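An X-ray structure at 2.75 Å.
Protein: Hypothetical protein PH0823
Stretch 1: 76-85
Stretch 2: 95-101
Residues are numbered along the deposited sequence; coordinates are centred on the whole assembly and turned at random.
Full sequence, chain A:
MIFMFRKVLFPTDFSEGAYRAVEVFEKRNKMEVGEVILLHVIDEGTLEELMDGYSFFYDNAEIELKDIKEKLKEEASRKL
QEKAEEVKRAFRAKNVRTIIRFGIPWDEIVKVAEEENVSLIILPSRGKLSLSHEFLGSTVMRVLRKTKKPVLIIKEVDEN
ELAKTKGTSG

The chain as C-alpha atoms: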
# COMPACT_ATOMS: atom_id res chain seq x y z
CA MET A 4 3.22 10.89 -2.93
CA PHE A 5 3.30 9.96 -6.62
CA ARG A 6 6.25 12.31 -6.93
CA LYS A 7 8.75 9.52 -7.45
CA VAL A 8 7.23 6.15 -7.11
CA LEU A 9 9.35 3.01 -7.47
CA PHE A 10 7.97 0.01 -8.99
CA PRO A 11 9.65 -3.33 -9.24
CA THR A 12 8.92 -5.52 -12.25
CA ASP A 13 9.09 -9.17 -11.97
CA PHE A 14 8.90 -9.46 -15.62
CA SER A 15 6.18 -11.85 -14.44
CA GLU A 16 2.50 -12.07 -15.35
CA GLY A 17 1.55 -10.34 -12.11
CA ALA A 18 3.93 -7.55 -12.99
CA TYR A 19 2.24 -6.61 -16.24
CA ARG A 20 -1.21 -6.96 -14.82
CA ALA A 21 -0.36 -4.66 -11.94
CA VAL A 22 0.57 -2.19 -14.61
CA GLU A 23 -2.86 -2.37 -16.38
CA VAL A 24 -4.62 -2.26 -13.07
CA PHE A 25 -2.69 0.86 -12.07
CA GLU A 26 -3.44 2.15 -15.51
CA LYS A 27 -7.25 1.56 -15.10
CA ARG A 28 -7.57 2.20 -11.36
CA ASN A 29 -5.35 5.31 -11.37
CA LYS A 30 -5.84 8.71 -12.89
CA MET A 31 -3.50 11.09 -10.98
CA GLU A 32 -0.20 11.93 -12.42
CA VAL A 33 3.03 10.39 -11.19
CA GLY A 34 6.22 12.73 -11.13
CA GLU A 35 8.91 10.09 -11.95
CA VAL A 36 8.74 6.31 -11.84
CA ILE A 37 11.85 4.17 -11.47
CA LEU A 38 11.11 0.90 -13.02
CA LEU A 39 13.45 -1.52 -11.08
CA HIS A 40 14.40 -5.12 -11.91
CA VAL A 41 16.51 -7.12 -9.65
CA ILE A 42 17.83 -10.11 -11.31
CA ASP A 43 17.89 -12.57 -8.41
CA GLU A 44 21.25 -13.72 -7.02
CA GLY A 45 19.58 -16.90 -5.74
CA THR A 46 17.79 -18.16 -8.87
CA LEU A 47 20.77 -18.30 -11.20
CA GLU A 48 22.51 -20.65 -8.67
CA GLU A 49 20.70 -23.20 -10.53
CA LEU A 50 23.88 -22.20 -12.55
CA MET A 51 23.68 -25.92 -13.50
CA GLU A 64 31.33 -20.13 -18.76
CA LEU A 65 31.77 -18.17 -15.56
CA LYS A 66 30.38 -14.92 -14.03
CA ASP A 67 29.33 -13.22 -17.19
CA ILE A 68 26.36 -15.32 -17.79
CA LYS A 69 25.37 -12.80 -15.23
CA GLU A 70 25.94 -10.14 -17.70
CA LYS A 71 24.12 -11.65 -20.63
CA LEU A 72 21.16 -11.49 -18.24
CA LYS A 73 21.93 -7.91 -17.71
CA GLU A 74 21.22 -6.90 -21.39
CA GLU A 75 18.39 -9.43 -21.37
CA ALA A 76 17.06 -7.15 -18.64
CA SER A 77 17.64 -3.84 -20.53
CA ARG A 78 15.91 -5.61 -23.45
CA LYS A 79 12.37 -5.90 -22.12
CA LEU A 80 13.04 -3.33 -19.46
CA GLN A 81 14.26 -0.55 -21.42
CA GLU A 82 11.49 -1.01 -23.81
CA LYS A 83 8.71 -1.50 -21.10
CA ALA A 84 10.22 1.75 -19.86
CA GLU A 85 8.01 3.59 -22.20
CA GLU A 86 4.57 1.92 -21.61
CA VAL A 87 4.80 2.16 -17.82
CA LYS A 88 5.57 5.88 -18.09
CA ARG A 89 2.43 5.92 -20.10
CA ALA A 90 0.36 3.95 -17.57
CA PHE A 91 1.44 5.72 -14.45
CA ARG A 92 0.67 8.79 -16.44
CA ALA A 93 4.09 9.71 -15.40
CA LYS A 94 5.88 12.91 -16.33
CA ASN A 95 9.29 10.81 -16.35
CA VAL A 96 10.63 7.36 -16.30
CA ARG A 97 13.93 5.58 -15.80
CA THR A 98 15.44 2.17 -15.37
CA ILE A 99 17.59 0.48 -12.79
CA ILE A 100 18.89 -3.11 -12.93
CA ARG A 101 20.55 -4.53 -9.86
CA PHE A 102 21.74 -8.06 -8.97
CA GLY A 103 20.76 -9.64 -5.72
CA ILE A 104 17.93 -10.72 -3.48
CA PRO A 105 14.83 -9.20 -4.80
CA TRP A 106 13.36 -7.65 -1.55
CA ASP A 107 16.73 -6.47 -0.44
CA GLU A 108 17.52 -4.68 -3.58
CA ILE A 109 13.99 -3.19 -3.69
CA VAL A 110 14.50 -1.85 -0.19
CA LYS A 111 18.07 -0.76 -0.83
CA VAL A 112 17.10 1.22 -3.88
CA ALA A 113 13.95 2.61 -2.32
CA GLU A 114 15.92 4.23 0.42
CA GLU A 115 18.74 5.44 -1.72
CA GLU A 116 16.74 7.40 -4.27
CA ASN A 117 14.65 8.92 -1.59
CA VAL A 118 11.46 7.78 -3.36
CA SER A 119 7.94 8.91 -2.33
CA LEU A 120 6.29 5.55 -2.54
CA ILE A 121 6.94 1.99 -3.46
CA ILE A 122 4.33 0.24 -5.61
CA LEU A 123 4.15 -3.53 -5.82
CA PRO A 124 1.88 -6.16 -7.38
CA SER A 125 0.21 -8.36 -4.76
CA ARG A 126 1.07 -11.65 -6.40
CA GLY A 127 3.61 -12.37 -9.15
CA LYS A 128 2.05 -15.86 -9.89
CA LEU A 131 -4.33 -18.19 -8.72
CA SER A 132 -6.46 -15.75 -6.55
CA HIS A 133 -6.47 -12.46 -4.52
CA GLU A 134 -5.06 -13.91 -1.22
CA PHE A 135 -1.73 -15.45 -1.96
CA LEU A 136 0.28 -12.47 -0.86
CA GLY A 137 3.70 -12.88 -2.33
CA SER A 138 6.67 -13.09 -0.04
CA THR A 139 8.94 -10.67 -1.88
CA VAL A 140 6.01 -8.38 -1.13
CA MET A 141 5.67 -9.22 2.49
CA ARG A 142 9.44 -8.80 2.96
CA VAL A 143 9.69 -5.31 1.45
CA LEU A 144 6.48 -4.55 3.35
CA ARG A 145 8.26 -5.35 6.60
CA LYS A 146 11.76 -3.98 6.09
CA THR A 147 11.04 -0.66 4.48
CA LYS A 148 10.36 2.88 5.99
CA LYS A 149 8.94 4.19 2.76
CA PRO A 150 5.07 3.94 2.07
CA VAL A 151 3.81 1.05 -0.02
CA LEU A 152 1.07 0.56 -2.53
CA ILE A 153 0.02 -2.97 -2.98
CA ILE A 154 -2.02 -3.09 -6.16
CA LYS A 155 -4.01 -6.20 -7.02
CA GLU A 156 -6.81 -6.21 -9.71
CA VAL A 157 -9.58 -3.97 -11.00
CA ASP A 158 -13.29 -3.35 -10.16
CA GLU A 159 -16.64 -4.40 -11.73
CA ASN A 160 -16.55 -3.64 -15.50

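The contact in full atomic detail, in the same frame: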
# COMPACT_ATOMS: atom_id res chain seq x y z
N ALA A 76 17.81 -8.03 -19.45
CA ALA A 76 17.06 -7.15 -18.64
C ALA A 76 16.78 -5.94 -19.49
O ALA A 76 15.68 -5.83 -20.01
CB ALA A 76 17.84 -6.80 -17.47
N SER A 77 17.77 -5.06 -19.69
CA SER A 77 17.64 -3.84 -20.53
C SER A 77 16.87 -3.99 -21.83
O SER A 77 16.49 -3.01 -22.43
CB SER A 77 18.99 -3.26 -20.89
OG SER A 77 19.25 -2.11 -20.12
N ARG A 78 16.69 -5.25 -22.26
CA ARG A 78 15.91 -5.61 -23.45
C ARG A 78 14.48 -5.19 -23.14
O ARG A 78 14.02 -4.11 -23.54
CB ARG A 78 16.00 -7.16 -23.72
CG ARG A 78 16.24 -7.76 -25.19
CD ARG A 78 15.63 -6.94 -26.30
NE ARG A 78 16.42 -5.70 -26.52
CZ ARG A 78 15.94 -4.46 -26.84
NH1 ARG A 78 14.61 -4.21 -26.97
NH2 ARG A 78 16.81 -3.43 -27.00
N LYS A 79 13.80 -6.06 -22.39
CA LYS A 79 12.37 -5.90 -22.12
C LYS A 79 12.10 -4.70 -21.22
O LYS A 79 10.97 -4.23 -21.13
CB LYS A 79 11.75 -7.18 -21.53
CG LYS A 79 12.69 -8.25 -21.03
CD LYS A 79 11.83 -9.45 -20.63
CE LYS A 79 12.69 -10.68 -20.30
NZ LYS A 79 13.88 -10.75 -21.25
N LEU A 80 13.16 -4.22 -20.57
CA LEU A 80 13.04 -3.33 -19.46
C LEU A 80 13.06 -2.07 -20.12
O LEU A 80 12.17 -1.30 -19.99
CB LEU A 80 14.28 -3.43 -18.58
CG LEU A 80 14.20 -3.03 -17.11
CD1 LEU A 80 14.84 -1.71 -16.91
CD2 LEU A 80 12.76 -3.02 -16.64
N GLN A 81 14.09 -1.86 -20.89
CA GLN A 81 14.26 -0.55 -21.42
C GLN A 81 13.27 -0.34 -22.56
O GLN A 81 13.04 0.77 -23.04
CB GLN A 81 15.72 -0.16 -21.71
CG GLN A 81 15.98 1.40 -21.61
CD GLN A 81 15.30 2.29 -22.80
OE1 GLN A 81 15.76 2.25 -23.99
NE2 GLN A 81 14.22 3.07 -22.45
N GLU A 82 12.56 -1.36 -22.94
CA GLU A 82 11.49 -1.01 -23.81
C GLU A 82 10.12 -0.89 -23.09
O GLU A 82 9.28 -0.14 -23.53
CB GLU A 82 11.55 -1.87 -25.07
CG GLU A 82 11.21 -3.38 -24.84
CD GLU A 82 9.66 -3.65 -24.87
OE1 GLU A 82 9.18 -4.33 -25.85
OE2 GLU A 82 8.95 -3.17 -23.94
N LYS A 83 9.92 -1.59 -21.97
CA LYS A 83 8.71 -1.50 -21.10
C LYS A 83 8.81 -0.23 -20.29
O LYS A 83 7.94 0.12 -19.53
CB LYS A 83 8.68 -2.72 -20.16
CG LYS A 83 7.60 -2.80 -19.10
CD LYS A 83 7.86 -3.94 -18.06
CE LYS A 83 6.80 -4.03 -16.79
NZ LYS A 83 6.47 -5.35 -15.94
N ALA A 84 9.96 0.42 -20.41
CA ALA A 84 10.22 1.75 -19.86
C ALA A 84 9.14 2.62 -20.35
O ALA A 84 8.55 3.34 -19.59
CB ALA A 84 11.52 2.31 -20.36
N GLU A 85 8.87 2.57 -21.64
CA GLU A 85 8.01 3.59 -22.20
C GLU A 85 6.48 3.31 -22.18
O GLU A 85 5.71 4.22 -22.44
CB GLU A 85 8.54 4.11 -23.56
CG GLU A 85 7.96 5.50 -24.06
CD GLU A 85 8.46 6.82 -23.32
OE1 GLU A 85 9.69 6.97 -22.92
OE2 GLU A 85 7.57 7.73 -23.19
N ASN A 95 7.94 11.37 -15.96
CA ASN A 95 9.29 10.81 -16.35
C ASN A 95 9.52 9.43 -15.91
O ASN A 95 8.94 8.97 -14.93
CB ASN A 95 10.47 11.57 -15.80
CG ASN A 95 10.48 12.97 -16.25
OD1 ASN A 95 10.09 13.87 -15.50
ND2 ASN A 95 10.85 13.19 -17.53
N VAL A 96 10.40 8.75 -16.59
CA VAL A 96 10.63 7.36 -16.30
C VAL A 96 12.16 7.18 -16.15
O VAL A 96 12.98 8.08 -16.49
CB VAL A 96 10.08 6.53 -17.46
CG1 VAL A 96 11.19 6.05 -18.32
CG2 VAL A 96 9.28 5.35 -16.99
N ARG A 97 12.58 6.05 -15.60
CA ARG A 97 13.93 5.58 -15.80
C ARG A 97 14.00 4.12 -15.52
O ARG A 97 12.99 3.50 -15.25
CB ARG A 97 14.92 6.27 -14.91
CG ARG A 97 14.52 6.50 -13.55
CD ARG A 97 15.56 7.47 -13.09
NE ARG A 97 16.69 6.79 -12.50
CZ ARG A 97 17.12 7.00 -11.25
NH1 ARG A 97 18.13 6.23 -10.83
NH2 ARG A 97 16.57 7.96 -10.41
N THR A 98 15.21 3.59 -15.57
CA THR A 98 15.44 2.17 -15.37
C THR A 98 16.56 2.03 -14.33
O THR A 98 17.41 2.91 -14.21
CB THR A 98 15.78 1.50 -16.69
OG1 THR A 98 16.86 2.22 -17.29
CG2 THR A 98 14.54 1.46 -17.64
N ILE A 99 16.46 0.99 -13.50
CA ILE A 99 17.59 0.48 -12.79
C ILE A 99 17.49 -1.04 -12.80
O ILE A 99 16.40 -1.62 -12.77
CB ILE A 99 17.58 0.90 -11.37
CG1 ILE A 99 17.42 2.41 -11.19
CG2 ILE A 99 18.87 0.55 -10.77
CD1 ILE A 99 17.39 2.74 -9.72
N ILE A 100 18.66 -1.66 -12.83
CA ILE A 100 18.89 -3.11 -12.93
C ILE A 100 19.91 -3.29 -11.85
O ILE A 100 21.00 -2.65 -11.91
CB ILE A 100 19.65 -3.48 -14.23
CG1 ILE A 100 18.72 -3.88 -15.39
CG2 ILE A 100 20.37 -4.74 -14.06
CD1 ILE A 100 17.66 -2.78 -15.97
N ARG A 101 19.59 -4.15 -10.87
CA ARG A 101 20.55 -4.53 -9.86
C ARG A 101 20.56 -6.01 -9.82
O ARG A 101 19.61 -6.62 -10.27
CB ARG A 101 20.15 -3.95 -8.51
CG ARG A 101 19.68 -2.48 -8.50
CD ARG A 101 20.76 -1.45 -8.76
NE ARG A 101 21.03 -0.64 -7.57
CZ ARG A 101 20.92 -1.03 -6.28
NH1 ARG A 101 21.22 -0.14 -5.31
NH2 ARG A 101 20.50 -2.29 -5.92

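Helix 76-85 runs alongside strand 95-101 in a nearly antiparallel sense: the angle between their N-to-C directions is 168°, and the axes approach to 8.3 Å. The CA register runs accordingly, with Ala-76 CA 7.2 Å from Ile-100 CA, Gln-81 CA 6.7 Å from Thr-98 CA and Ala-84 CA 6.7 Å from Val-96 CA. No hydrogen bond crosses between the stretches; the contact, with 333 Å² of buried surface summed over both sides, is made by van der Waals packing, mostly of side chains.

Which strand residues take part follows from the alternation of an extended backbone. The CA-to-CB bonds of Val-96, Thr-98 and Ile-100 point toward the helix, whereas those of Arg-97 and Ile-99 point away, and the Ile-99 side chain stays out of contact range. On the helix, Ala-76, Leu-80 and Ala-84 recur at intervals of four residues, close to one turn, and so line the same side. Backbone hydrogen bonds join them in sequence, from Leu-80 N to Ala-76 O (3.0 Å) and from Ala-84 N to Leu-80 O (2.8 Å), though both are weak by their geometry.

Leu-80 links Thr-98 and Ile-100 from the helix side. Its chi1 of -156° (t) carries the branched end to the strand, where CD1 lies 3.2 Å from Ile-100 CD1 and 3.3 Å from Thr-98 CG2. These carbon-carbon distances are short for van der Waals contact, and its chi2 of -104° lies between wells; at 2.75 Å resolution, neither value should be pressed closely.

Ile-100 meets the helix with a chi1 of -95°, also between wells, and a chi2 of 62° (p). Its CG1 is 3.7 Å from Ala-76 CB, and its CD1 continues to Leu-80. The small side chain of Ala-76 thus packs against the stem of the isoleucine while the longer leucine meets its tip.

Thr-98, with chi1 at 53° (p), presents its methyl to the helix: CG2 lies 4.2 Å from both Ala-84 CB and Gln-81 CG, in addition to its contact with Leu-80. Gln-81 (chi1 t, chi2 m) therefore contributes an aliphatic carbon here, from a CB directed sideways.

At the other end, Val-96 has an off-well chi1 of 103°. Its CG2 sits 3.4 Å from Ala-84 O, and its CG1 is 4.3 Å from Ala-84 CB, so the valine touches backbone as well as side chain. Lys-83 stays out of this packing: its chi angles are all t, and its end leads away to a hydrogen bond elsewhere in the structure.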